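Local atomic coordinates of 1-acyl-sn-glycerol-3-phosphate acyltransferase (Thermotoga maritima, PDB entry 5KYM), a protein that catalyses the transfer of a fatty acyl group to lysophosphatidic acid, yielding phosphatidic acid at the membrane. Residues 7-12 with 58-63; 79-84 with 181-186; 95-100 with 209-214; 157-162 with 195-200. All blocks are in the same frame, centred on the assembly; numbering follows the deposited sequence.

Interaction 1: 7-12 with 58-63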
loop_
_atom_site.group_PDB
_atom_site.type_symbol
_atom_site.label_atom_id
_atom_site.label_comp_id
_atom_site.label_asym_id
_atom_site.label_seq_id
_atom_site.Cartn_x
_atom_site.Cartn_y
_atom_site.Cartn_z
ATOM N N LEU A 7 1.107 -0.250 24.951
ATOM C CA LEU A 7 1.716 -1.582 24.889
ATOM C C LEU A 7 0.620 -2.688 24.772
ATOM O O LEU A 7 0.645 -3.505 23.845
ATOM C CB LEU A 7 2.620 -1.785 26.093
ATOM C CG LEU A 7 3.083 -3.239 26.325
ATOM C CD1 LEU A 7 3.862 -3.792 25.124
ATOM C CD2 LEU A 7 3.856 -3.329 27.647
ATOM N N LEU A 8 -0.347 -2.690 25.679
ATOM C CA LEU A 8 -1.526 -3.523 25.527
ATOM C C LEU A 8 -2.187 -3.416 24.168
ATOM O O LEU A 8 -2.555 -4.426 23.571
ATOM C CB LEU A 8 -2.561 -3.191 26.583
ATOM C CG LEU A 8 -2.130 -3.571 28.008
ATOM C CD1 LEU A 8 -3.329 -3.194 28.890
ATOM C CD2 LEU A 8 -1.666 -5.027 28.157
ATOM N N LEU A 9 -2.350 -2.208 23.654
ATOM C CA LEU A 9 -2.864 -2.078 22.291
ATOM C C LEU A 9 -1.951 -2.800 21.307
ATOM O O LEU A 9 -2.403 -3.615 20.510
ATOM C CB LEU A 9 -3.005 -0.647 21.898
ATOM C CG LEU A 9 -3.498 -0.432 20.499
ATOM C CD1 LEU A 9 -4.909 -0.909 20.342
ATOM C CD2 LEU A 9 -3.469 1.048 20.219
ATOM N N THR A 10 -0.661 -2.564 21.424
ATOM C CA THR A 10 0.275 -3.255 20.597
ATOM C C THR A 10 0.125 -4.776 20.652
ATOM O O THR A 10 0.190 -5.423 19.593
ATOM C CB THR A 10 1.708 -2.851 20.943
ATOM O OG1 THR A 10 1.823 -1.415 20.890
ATOM C CG2 THR A 10 2.710 -3.542 19.959
ATOM N N LEU A 11 -0.079 -5.330 21.850
ATOM C CA LEU A 11 -0.208 -6.785 22.000
ATOM C C LEU A 11 -1.479 -7.297 21.353
ATOM O O LEU A 11 -1.458 -8.230 20.555
ATOM C CB LEU A 11 -0.131 -7.179 23.478
ATOM C CG LEU A 11 1.355 -7.131 23.890
ATOM C CD1 LEU A 11 1.706 -6.586 25.277
ATOM C CD2 LEU A 11 1.840 -8.584 23.703
ATOM N N TYR A 12 -2.574 -6.626 21.669
ATOM C CA TYR A 12 -3.865 -6.860 21.051
ATOM C C TYR A 12 -3.743 -6.810 19.522
ATOM O O TYR A 12 -4.251 -7.720 18.820
ATOM C CB TYR A 12 -4.856 -5.809 21.599
ATOM C CG TYR A 12 -6.250 -5.803 21.064
ATOM C CD1 TYR A 12 -7.198 -6.722 21.492
ATOM C CD2 TYR A 12 -6.655 -4.796 20.192
ATOM C CE1 TYR A 12 -8.515 -6.670 21.009
ATOM C CE2 TYR A 12 -7.962 -4.702 19.703
ATOM C CZ TYR A 12 -8.910 -5.636 20.105
ATOM O OH TYR A 12 -10.186 -5.527 19.569
ATOM N N THR A 58 -9.145 -0.747 12.472
ATOM C CA THR A 58 -10.090 -0.837 13.599
ATOM C C THR A 58 -9.443 -1.512 14.780
ATOM O O THR A 58 -9.588 -1.050 15.893
ATOM C CB THR A 58 -11.422 -1.508 13.288
ATOM O OG1 THR A 58 -11.275 -2.905 13.388
ATOM C CG2 THR A 58 -11.941 -1.152 11.954
ATOM N N TRP A 59 -8.654 -2.546 14.550
ATOM C CA TRP A 59 -7.893 -3.108 15.650
ATOM C C TRP A 59 -6.988 -2.089 16.400
ATOM O O TRP A 59 -6.599 -2.310 17.542
ATOM C CB TRP A 59 -7.072 -4.277 15.166
ATOM C CG TRP A 59 -7.836 -5.240 14.456
ATOM C CD1 TRP A 59 -9.135 -5.520 14.605
ATOM C CD2 TRP A 59 -7.355 -6.126 13.473
ATOM N NE1 TRP A 59 -9.532 -6.520 13.742
ATOM C CE2 TRP A 59 -8.432 -6.925 13.053
ATOM C CE3 TRP A 59 -6.103 -6.329 12.891
ATOM C CZ2 TRP A 59 -8.294 -7.917 12.080
ATOM C CZ3 TRP A 59 -5.963 -7.307 11.918
ATOM C CH2 TRP A 59 -7.038 -8.077 11.513
ATOM N N LEU A 60 -6.605 -1.016 15.715
ATOM C CA LEU A 60 -5.836 0.101 16.309
ATOM C C LEU A 60 -6.699 1.273 16.804
ATOM O O LEU A 60 -6.162 2.282 17.302
ATOM C CB LEU A 60 -4.755 0.595 15.319
ATOM C CG LEU A 60 -3.761 -0.512 14.957
ATOM C CD1 LEU A 60 -2.913 -0.161 13.773
ATOM C CD2 LEU A 60 -2.860 -0.824 16.118
ATOM N N PHE A 61 -8.017 1.140 16.731
ATOM C CA PHE A 61 -8.905 2.252 17.136
ATOM C C PHE A 61 -8.453 3.566 16.478
ATOM O O PHE A 61 -8.351 4.600 17.144
ATOM C CB PHE A 61 -8.960 2.388 18.683
ATOM C CG PHE A 61 -9.290 1.082 19.376
ATOM C CD1 PHE A 61 -10.590 0.665 19.494
ATOM C CD2 PHE A 61 -8.282 0.235 19.831
ATOM C CE1 PHE A 61 -10.900 -0.557 20.026
ATOM C CE2 PHE A 61 -8.560 -0.990 20.378
ATOM C CZ PHE A 61 -9.872 -1.392 20.456
ATOM N N SER A 62 -8.168 3.489 15.168
ATOM C CA SER A 62 -7.649 4.588 14.372
ATOM C C SER A 62 -8.554 4.823 13.192
ATOM O O SER A 62 -8.794 3.855 12.458
ATOM C CB SER A 62 -6.243 4.230 13.908
ATOM O OG SER A 62 -5.305 4.283 14.992
ATOM N N ASP A 63 -9.095 6.054 13.003
ATOM C CA ASP A 63 -10.154 6.244 11.965
ATOM C C ASP A 63 -9.575 6.635 10.647
ATOM O O ASP A 63 -8.849 7.637 10.569
ATOM C CB ASP A 63 -11.211 7.251 12.363
ATOM C CG ASP A 63 -12.079 6.773 13.505
ATOM O OD1 ASP A 63 -11.477 6.483 14.554
ATOM O OD2 ASP A 63 -13.319 6.659 13.400
#
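Leu9 and Tyr12, one turn apart on helix 2-34, face the backbone where helix 38-59 ends, the CA atoms of Leu9 and Leu60 lying 7.0 Å apart. This contact joins the two helices of the N-terminal two-helix motif, near the start of helix 2-34 and the end of helix 38-59; the motif is thought to set the active site against the bilayer. Helix 38-59 finishes in a Schellman motif, Phe61 taking a positive phi of 49°, and the turn leaves the carbonyl of Trp59 facing helix 2-34.

Two side chains meet that oxygen. Leu9, with CG anti to the backbone N (chi1 179°), brings CD1 to 3.6 Å from Trp59 O. Tyr12 comes with its CE2 3.5 Å from Trp59 O; the oxygen lies near the ring plane, beside the CD2-CE2 edge. Phe61 meets the same two residues: Leu9 CD1 sits at the edge of its ring, 3.6 Å from Phe61 CD2, as the two side chains run past each other in opposite directions. The Tyr12 and Phe61 side chains cross at about a right angle, CE2 of Tyr12 3.8 Å from CE2 of Phe61, yet their rings are almost parallel, at 17°, and so far offset that they barely overlap. Leu60, whose CB points away, still brings CD2 to 4.4 Å from Leu9 CG, and also touches Phe13.

The contact is apolar but for the carbonyls. Trp59 also meets the Tyr20 ring edge-to-face and touches a bound phospholipid. Thr58 O lies over the centre of the Phe61 ring, 4.0 Å above its plane.

Interaction 2: 79-84 with 181-186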
loop_
_atom_site.group_PDB
_atom_site.type_symbol
_atom_site.label_atom_id
_atom_site.label_comp_id
_atom_site.label_asym_id
_atom_site.label_seq_id
_atom_site.Cartn_x
_atom_site.Cartn_y
_atom_site.Cartn_z
ATOM N N ILE A 79 -0.627 2.097 -11.425
ATOM C CA ILE A 79 0.480 2.068 -10.500
ATOM C C ILE A 79 0.225 3.104 -9.431
ATOM O O ILE A 79 0.277 4.279 -9.721
ATOM C CB ILE A 79 1.800 2.395 -11.163
ATOM C CG1 ILE A 79 2.070 1.474 -12.311
ATOM C CG2 ILE A 79 2.932 2.250 -10.136
ATOM C CD1 ILE A 79 3.107 2.070 -13.259
ATOM N N VAL A 80 -0.043 2.661 -8.185
ATOM C CA VAL A 80 -0.295 3.582 -7.054
ATOM C C VAL A 80 1.056 4.113 -6.692
ATOM O O VAL A 80 1.982 3.367 -6.530
ATOM C CB VAL A 80 -1.006 2.908 -5.848
ATOM C CG1 VAL A 80 -1.246 3.919 -4.739
ATOM C CG2 VAL A 80 -2.331 2.339 -6.260
ATOM N N VAL A 81 1.172 5.415 -6.641
ATOM C CA VAL A 81 2.381 6.024 -6.240
ATOM C C VAL A 81 2.083 6.873 -5.023
ATOM O O VAL A 81 1.306 7.821 -5.077
ATOM C CB VAL A 81 3.022 6.776 -7.394
ATOM C CG1 VAL A 81 4.196 7.676 -6.935
ATOM C CG2 VAL A 81 3.499 5.756 -8.432
ATOM N N ALA A 82 2.708 6.493 -3.908
ATOM C CA ALA A 82 2.386 7.078 -2.620
ATOM C C ALA A 82 3.642 7.459 -1.884
ATOM O O ALA A 82 4.674 6.810 -2.073
ATOM C CB ALA A 82 1.546 6.103 -1.802
ATOM N N ASN A 83 3.552 8.496 -1.031
ATOM C CA ASN A 83 4.549 8.731 0.050
ATOM C C ASN A 83 4.481 7.572 1.072
ATOM O O ASN A 83 3.453 6.868 1.201
ATOM C CB ASN A 83 4.385 10.064 0.743
ATOM C CG ASN A 83 3.079 10.185 1.485
ATOM O OD1 ASN A 83 2.030 10.043 0.888
ATOM N ND2 ASN A 83 3.114 10.475 2.782
ATOM N N HIS A 84 5.593 7.381 1.766
ATOM C CA HIS A 84 5.776 6.206 2.638
ATOM C C HIS A 84 6.267 6.619 4.015
ATOM O O HIS A 84 7.309 7.294 4.139
ATOM C CB HIS A 84 6.828 5.309 2.029
ATOM C CG HIS A 84 6.803 3.914 2.534
ATOM N ND1 HIS A 84 5.717 3.376 3.162
ATOM C CD2 HIS A 84 7.740 2.949 2.488
ATOM C CE1 HIS A 84 5.965 2.123 3.454
ATOM N NE2 HIS A 84 7.197 1.837 3.072
ATOM N N VAL A 181 1.223 2.240 -18.286
ATOM C CA VAL A 181 0.017 2.162 -17.411
ATOM C C VAL A 181 -0.099 3.464 -16.575
ATOM O O VAL A 181 0.919 4.082 -16.213
ATOM C CB VAL A 181 -0.137 0.859 -16.540
ATOM C CG1 VAL A 181 0.887 -0.242 -16.898
ATOM C CG2 VAL A 181 -0.106 1.161 -15.054
ATOM N N PRO A 182 -1.329 3.868 -16.260
ATOM C CA PRO A 182 -1.524 5.100 -15.515
ATOM C C PRO A 182 -1.088 5.036 -14.063
ATOM O O PRO A 182 -1.302 4.041 -13.386
ATOM C CB PRO A 182 -3.033 5.359 -15.583
ATOM C CG PRO A 182 -3.644 4.161 -16.217
ATOM C CD PRO A 182 -2.585 3.207 -16.622
ATOM N N VAL A 183 -0.437 6.116 -13.636
ATOM C CA VAL A 183 -0.015 6.360 -12.257
ATOM C C VAL A 183 -1.193 6.973 -11.507
ATOM O O VAL A 183 -1.892 7.848 -12.042
ATOM C CB VAL A 183 1.210 7.305 -12.263
ATOM C CG1 VAL A 183 1.554 7.790 -10.873
ATOM C CG2 VAL A 183 2.380 6.567 -12.866
ATOM N N LEU A 184 -1.434 6.508 -10.295
ATOM C CA LEU A 184 -2.548 7.043 -9.471
ATOM C C LEU A 184 -1.853 7.612 -8.237
ATOM O O LEU A 184 -1.524 6.857 -7.330
ATOM C CB LEU A 184 -3.590 5.963 -9.104
ATOM C CG LEU A 184 -4.688 6.376 -8.127
ATOM C CD1 LEU A 184 -5.541 7.385 -8.823
ATOM C CD2 LEU A 184 -5.519 5.284 -7.508
ATOM N N PRO A 185 -1.616 8.938 -8.205
ATOM C CA PRO A 185 -0.898 9.506 -7.085
ATOM C C PRO A 185 -1.715 9.497 -5.816
ATOM O O PRO A 185 -2.871 9.823 -5.898
ATOM C CB PRO A 185 -0.640 10.940 -7.525
ATOM C CG PRO A 185 -0.694 10.883 -8.980
ATOM C CD PRO A 185 -1.838 9.939 -9.234
ATOM N N VAL A 186 -1.101 9.148 -4.677
ATOM C CA VAL A 186 -1.813 9.055 -3.398
ATOM C C VAL A 186 -1.013 9.722 -2.325
ATOM O O VAL A 186 0.148 9.542 -2.315
ATOM C CB VAL A 186 -2.040 7.594 -2.982
ATOM C CG1 VAL A 186 -2.543 7.506 -1.561
ATOM C CG2 VAL A 186 -3.042 6.980 -3.926
#
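Ile79 and Val81 exchange backbone bonds with the chain from Pro182 to Val186, in a parallel register that sets Ile79 beside Val183 and Val81 beside Pro185. Ile79 N binds Pro182 O at 2.8 Å and Ile79 O takes Leu184 N at 2.9 Å. Val81 repeats the pattern one step on, its N bonding Leu184 O at 3.1 Å and its O receiving Val186 N at 2.8 Å. The approaches differ: Val81 N stands above the carbonyl plane of Leu184, 47° out of it, whereas Ile79 N is tilted only 16° from that of Pro182.

On one face, Val81 CG2 rests 3.7 Å from Val183 CG1, and the Ile79 and Val181 side chains cross at about a right angle, CG1 of Ile79 3.5 Å from CG2 of Val181. On the other, Val80 holds CG1 anti to its backbone N (chi1 -179°), which puts that methyl 3.6 Å from Val186 CG2, while Ala82 CB packs beside Val186 CB.

Further out, helices 174-177 and 223-243 cover the face of Ile79, Val81 and Val183. The far edge of strand 79-82 is bonded to Phe151 and Val153. Beyond Ala82, Asn83 OD1 accepts the N-H of Ile188, tying the strand exit to a later residue of the partner strand, and His84 ND1 is bonded to Asp89 OD2. That pair belongs to the HX4D signature of glycerolipid acyltransferases, the histidine just past the C-terminal end of strand 79-82 and the aspartate at the start of helix 89-96.

Interaction 3: 95-100 with 209-214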
loop_
_atom_site.group_PDB
_atom_site.type_symbol
_atom_site.label_atom_id
_atom_site.label_comp_id
_atom_site.label_asym_id
_atom_site.label_seq_id
_atom_site.Cartn_x
_atom_site.Cartn_y
_atom_site.Cartn_z
ATOM N N GLY A 95 -6.614 -1.682 1.765
ATOM C CA GLY A 95 -7.979 -1.573 2.232
ATOM C C GLY A 95 -8.783 -0.418 1.689
ATOM O O GLY A 95 -10.003 -0.448 1.728
ATOM N N PHE A 96 -8.118 0.594 1.158
ATOM C CA PHE A 96 -8.806 1.818 0.788
ATOM C C PHE A 96 -8.496 2.361 -0.586
ATOM O O PHE A 96 -9.007 3.408 -0.942
ATOM C CB PHE A 96 -8.455 2.892 1.824
ATOM C CG PHE A 96 -9.000 2.608 3.194
ATOM C CD1 PHE A 96 -10.292 2.967 3.524
ATOM C CD2 PHE A 96 -8.235 2.012 4.127
ATOM C CE1 PHE A 96 -10.803 2.718 4.749
ATOM C CE2 PHE A 96 -8.746 1.769 5.384
ATOM C CZ PHE A 96 -10.023 2.143 5.696
ATOM N N VAL A 97 -7.648 1.693 -1.360
ATOM C CA VAL A 97 -7.315 2.177 -2.710
ATOM C C VAL A 97 -7.286 1.022 -3.709
ATOM O O VAL A 97 -7.961 1.081 -4.731
ATOM C CB VAL A 97 -5.949 2.848 -2.711
ATOM C CG1 VAL A 97 -5.593 3.365 -4.101
ATOM C CG2 VAL A 97 -5.864 3.895 -1.606
ATOM N N ALA A 98 -6.530 -0.032 -3.406
ATOM C CA ALA A 98 -6.242 -1.067 -4.371
ATOM C C ALA A 98 -5.593 -2.313 -3.781
ATOM O O ALA A 98 -4.693 -2.192 -2.979
ATOM C CB ALA A 98 -5.321 -0.452 -5.406
ATOM N N THR A 99 -6.021 -3.491 -4.202
ATOM C CA THR A 99 -5.394 -4.694 -3.758
ATOM C C THR A 99 -4.489 -5.202 -4.812
ATOM O O THR A 99 -4.717 -6.276 -5.409
ATOM C CB THR A 99 -6.375 -5.794 -3.359
ATOM O OG1 THR A 99 -7.263 -6.115 -4.417
ATOM C CG2 THR A 99 -7.186 -5.337 -2.259
ATOM N N GLY A 100 -3.372 -4.479 -4.940
ATOM C CA GLY A 100 -2.308 -4.786 -5.888
ATOM C C GLY A 100 -1.013 -5.371 -5.341
ATOM O O GLY A 100 -0.767 -5.477 -4.124
ATOM N N LEU A 209 -6.086 9.928 3.807
ATOM C CA LEU A 209 -5.634 9.349 2.563
ATOM C C LEU A 209 -6.250 10.209 1.505
ATOM O O LEU A 209 -7.456 10.409 1.517
ATOM C CB LEU A 209 -6.204 7.937 2.489
ATOM C CG LEU A 209 -5.421 6.924 1.729
ATOM C CD1 LEU A 209 -6.239 5.632 1.706
ATOM C CD2 LEU A 209 -5.247 7.467 0.346
ATOM N N LYS A 210 -5.457 10.770 0.615
ATOM C CA LYS A 210 -6.002 11.538 -0.521
ATOM C C LYS A 210 -5.551 10.923 -1.874
ATOM O O LYS A 210 -4.371 10.924 -2.221
ATOM C CB LYS A 210 -5.608 13.009 -0.421
ATOM C CG LYS A 210 -6.079 13.837 -1.600
ATOM C CD LYS A 210 -6.214 15.300 -1.277
ATOM C CE LYS A 210 -6.440 16.061 -2.558
ATOM N NZ LYS A 210 -6.631 17.477 -2.189
ATOM N N ILE A 211 -6.549 10.453 -2.614
ATOM C CA ILE A 211 -6.381 9.883 -3.916
ATOM C C ILE A 211 -6.574 10.974 -4.979
ATOM O O ILE A 211 -7.593 11.619 -5.024
ATOM C CB ILE A 211 -7.389 8.762 -4.122
ATOM C CG1 ILE A 211 -7.353 7.772 -2.950
ATOM C CG2 ILE A 211 -6.987 7.963 -5.349
ATOM C CD1 ILE A 211 -8.351 6.615 -3.034
ATOM N N HIS A 212 -5.577 11.166 -5.828
ATOM C CA HIS A 212 -5.498 12.209 -6.819
ATOM C C HIS A 212 -5.870 11.692 -8.208
ATOM O O HIS A 212 -6.052 10.502 -8.407
ATOM C CB HIS A 212 -4.064 12.679 -6.878
ATOM C CG HIS A 212 -3.540 13.254 -5.596
ATOM N ND1 HIS A 212 -4.016 14.417 -5.057
ATOM C CD2 HIS A 212 -2.553 12.847 -4.773
ATOM C CE1 HIS A 212 -3.369 14.686 -3.939
ATOM N NE2 HIS A 212 -2.468 13.753 -3.750
ATOM N N GLU A 213 -6.000 12.595 -9.180
ATOM C CA GLU A 213 -6.360 12.236 -10.574
ATOM C C GLU A 213 -5.253 11.447 -11.268
ATOM O O GLU A 213 -4.077 11.906 -11.296
ATOM C CB GLU A 213 -6.652 13.464 -11.435
ATOM C CG GLU A 213 -7.966 14.153 -11.187
ATOM C CD GLU A 213 -7.809 15.573 -11.633
ATOM O OE1 GLU A 213 -7.531 15.879 -12.842
ATOM O OE2 GLU A 213 -7.861 16.377 -10.703
ATOM N N PRO A 214 -5.634 10.311 -11.902
ATOM C CA PRO A 214 -4.652 9.489 -12.589
ATOM C C PRO A 214 -3.815 10.258 -13.628
ATOM O O PRO A 214 -4.328 11.108 -14.325
ATOM C CB PRO A 214 -5.511 8.401 -13.242
ATOM C CG PRO A 214 -6.929 8.792 -13.099
ATOM C CD PRO A 214 -6.953 9.672 -11.915
#
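Val97 and Leu209 cross at a slant, CG2 of Val97 lying 3.8 Å from Leu209 CD1. The leucine does the reaching. With CG anti to the backbone N and CD1 carried on in an extended line (chi2 -176°), it pushes that methyl into the angle between Val97 and Phe96, where it also meets Phe96 CB at 3.5 Å. Val97 and Ile211 lie differently: they slide past each other in opposite directions, Val97 CG2 4.0 Å from Ile211 CD1. Val97 CG2 is therefore flanked by two terminal methyls from the same side of strand 207-211. Ile211 CD1 sits 3.9 Å from Phe96 O as well.

The pairing lays the region where helix 89-96 runs out on the central mixed sheet of the alpha-beta acyltransferase fold. The same layer includes Val186 and Leu184 of the adjacent strand, against which Leu209 and Ile211 pack. Phe96 starts out toward the strand, but its ring turns off to lie on Val64 and Val66 of edge strand 64-67. There the ring also makes a cation-pi contact with Lys54 of helix 38-59, whose NZ binds Gly95 O.

Interaction 4: 157-162 with 195-200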
loop_
_atom_site.group_PDB
_atom_site.type_symbol
_atom_site.label_atom_id
_atom_site.label_comp_id
_atom_site.label_asym_id
_atom_site.label_seq_id
_atom_site.Cartn_x
_atom_site.Cartn_y
_atom_site.Cartn_z
ATOM N N GLY A 157 11.620 5.021 -1.735
ATOM C CA GLY A 157 12.450 3.846 -1.560
ATOM C C GLY A 157 12.709 3.420 -0.120
ATOM O O GLY A 157 13.476 2.537 0.146
ATOM N N THR A 158 12.024 4.037 0.818
ATOM C CA THR A 158 12.244 3.870 2.244
ATOM C C THR A 158 11.159 4.679 2.928
ATOM O O THR A 158 10.612 5.617 2.351
ATOM C CB THR A 158 13.626 4.406 2.674
ATOM O OG1 THR A 158 13.761 4.302 4.087
ATOM C CG2 THR A 158 13.813 5.855 2.372
ATOM N N ARG A 159 10.882 4.360 4.181
ATOM C CA ARG A 159 9.979 5.195 4.987
ATOM C C ARG A 159 10.735 6.411 5.426
ATOM O O ARG A 159 11.913 6.343 5.751
ATOM C CB ARG A 159 9.448 4.486 6.214
ATOM C CG ARG A 159 8.901 3.099 5.893
ATOM C CD ARG A 159 8.170 2.486 7.013
ATOM N NE ARG A 159 9.069 2.115 8.095
ATOM C CZ ARG A 159 9.756 0.997 8.149
ATOM N NH1 ARG A 159 9.666 0.118 7.161
ATOM N NH2 ARG A 159 10.518 0.732 9.196
ATOM N N SER A 160 10.050 7.539 5.365
ATOM C CA SER A 160 10.502 8.758 5.986
ATOM C C SER A 160 10.657 8.460 7.462
ATOM O O SER A 160 9.829 7.782 8.072
ATOM C CB SER A 160 9.454 9.850 5.794
ATOM O OG SER A 160 9.622 10.939 6.659
ATOM N N PRO A 161 11.729 8.965 8.060
ATOM C CA PRO A 161 11.899 8.809 9.477
ATOM C C PRO A 161 11.087 9.805 10.324
ATOM O O PRO A 161 10.827 9.499 11.452
ATOM C CB PRO A 161 13.389 9.051 9.632
ATOM C CG PRO A 161 13.692 10.101 8.625
ATOM C CD PRO A 161 12.830 9.752 7.467
ATOM N N ASP A 162 10.710 10.978 9.800
ATOM C CA ASP A 162 10.055 12.064 10.565
ATOM C C ASP A 162 8.719 12.534 10.037
ATOM O O ASP A 162 8.149 13.464 10.588
ATOM C CB ASP A 162 10.993 13.255 10.682
ATOM C CG ASP A 162 11.500 13.815 9.319
ATOM O OD1 ASP A 162 11.215 13.204 8.264
ATOM O OD2 ASP A 162 12.284 14.832 9.331
ATOM N N ILE A 195 2.442 4.252 13.693
ATOM C CA ILE A 195 3.682 3.483 13.950
ATOM C C ILE A 195 4.868 3.896 13.024
ATOM O O ILE A 195 4.971 3.449 11.870
ATOM C CB ILE A 195 3.407 1.967 13.992
ATOM C CG1 ILE A 195 4.628 1.236 14.563
ATOM C CG2 ILE A 195 2.981 1.412 12.655
ATOM C CD1 ILE A 195 4.372 -0.225 14.882
ATOM N N PRO A 196 5.776 4.739 13.548
ATOM C CA PRO A 196 6.872 5.363 12.815
ATOM C C PRO A 196 8.023 4.450 12.601
ATOM O O PRO A 196 8.135 3.458 13.336
ATOM C CB PRO A 196 7.323 6.450 13.763
ATOM C CG PRO A 196 7.138 5.863 15.083
ATOM C CD PRO A 196 5.876 5.099 14.967
ATOM N N LYS A 197 8.855 4.761 11.600
ATOM C CA LYS A 197 10.089 3.959 11.332
ATOM C C LYS A 197 10.833 3.702 12.614
ATOM O O LYS A 197 10.997 4.618 13.437
ATOM C CB LYS A 197 11.041 4.690 10.366
ATOM C CG LYS A 197 12.079 3.807 9.704
ATOM C CD LYS A 197 12.863 4.573 8.640
ATOM C CE LYS A 197 13.700 3.618 7.795
ATOM N NZ LYS A 197 14.700 4.386 6.963
ATOM N N GLY A 198 11.222 2.452 12.822
ATOM C CA GLY A 198 11.992 2.096 14.004
ATOM C C GLY A 198 11.273 1.831 15.325
ATOM O O GLY A 198 11.865 1.172 16.187
ATOM N N ARG A 199 10.064 2.355 15.523
ATOM C CA ARG A 199 9.206 1.907 16.622
ATOM C C ARG A 199 8.386 0.658 16.281
ATOM O O ARG A 199 7.998 0.460 15.127
ATOM C CB ARG A 199 8.271 2.992 17.098
ATOM C CG ARG A 199 7.963 2.885 18.589
ATOM C CD ARG A 199 7.266 4.097 19.121
ATOM N NE ARG A 199 5.917 4.017 18.667
ATOM C CZ ARG A 199 5.123 5.031 18.404
ATOM N NH1 ARG A 199 5.591 6.269 18.552
ATOM N NH2 ARG A 199 3.868 4.776 17.931
ATOM N N TRP A 200 8.222 -0.201 17.299
ATOM C CA TRP A 200 7.553 -1.505 17.215
ATOM C C TRP A 200 6.188 -1.489 17.884
ATOM O O TRP A 200 5.447 -2.480 17.732
ATOM C CB TRP A 200 8.335 -2.601 17.943
ATOM C CG TRP A 200 9.683 -3.017 17.421
ATOM C CD1 TRP A 200 10.252 -2.687 16.240
ATOM C CD2 TRP A 200 10.605 -3.913 18.073
ATOM N NE1 TRP A 200 11.488 -3.270 16.130
ATOM C CE2 TRP A 200 11.722 -4.045 17.231
ATOM C CE3 TRP A 200 10.590 -4.621 19.293
ATOM C CZ2 TRP A 200 12.820 -4.846 17.563
ATOM C CZ3 TRP A 200 11.693 -5.408 19.630
ATOM C CH2 TRP A 200 12.788 -5.513 18.769
#
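Lys197 runs out from its turn as a straight rod across the loop of Thr158 and Arg159. Its CG stands anti to the backbone N (chi1 -162°) and every later torsion is extended too. The chain crosses Thr158 at about a right angle, ending with NZ bonded to Thr158 OG1 at 3.0 Å. The same hydroxyl in turn donates to Arg159 O at 3.2 Å in a bent approach, 117° at the carbonyl oxygen. That carbonyl oxygen, Arg159 O, lies 3.5 Å from Lys197 CD, against the flank of the rod.

Arg159 is bent where the lysine is straight. Its chi3 (-70°) turns NE aside; Lys197 CA lies at the edge of the guanidinium, and NH2 comes 3.5 Å from Lys197 CG. The two charged ends stay apart, Arg159 NH2 to Lys197 NZ being 6.0 Å. An alanine in place of Thr158 would probably leave Lys197 NZ without this acceptor and the rod freer to swing, with Arg159 O also losing its hydroxyl partner.

Lys197 is held at its base by a type II beta turn from Pro196 to Arg199, with Gly198 in the position that needs a positive phi. Arg159 also touches His84 and Leu87. Gly157, Thr158 and Arg159 belong to the EGTR signature of the acyltransferase family, whose arginine in relatives probably helps hold the glycerol-phosphate substrate, so this surface pairing of two loops probably borders the phosphate site.

How the interactions relate
Interactions 2 and 3 are the core of the fold: their strands 183-189 and 207-211 are neighbours in one sheet, joined where Pro185 O probably accepts a bond from His212 N. Interaction 2 is built on backbone bonds, interaction 3 on apolar side-chain packing. Interaction 1 is buried and largely apolar too, though its Tyr12 and Phe61 are exposed; it lies at the membrane-associated helix pair, about 28 Å from interaction 2 between centres. Interaction 4 is the surface contact, and its cross-contact bond runs between side chains. It meets the core at His84, whose O lies 3.0 Å from Ser160 N, and meets the helix pair through Trp200 and Thr10, so the loops bridge the two regions.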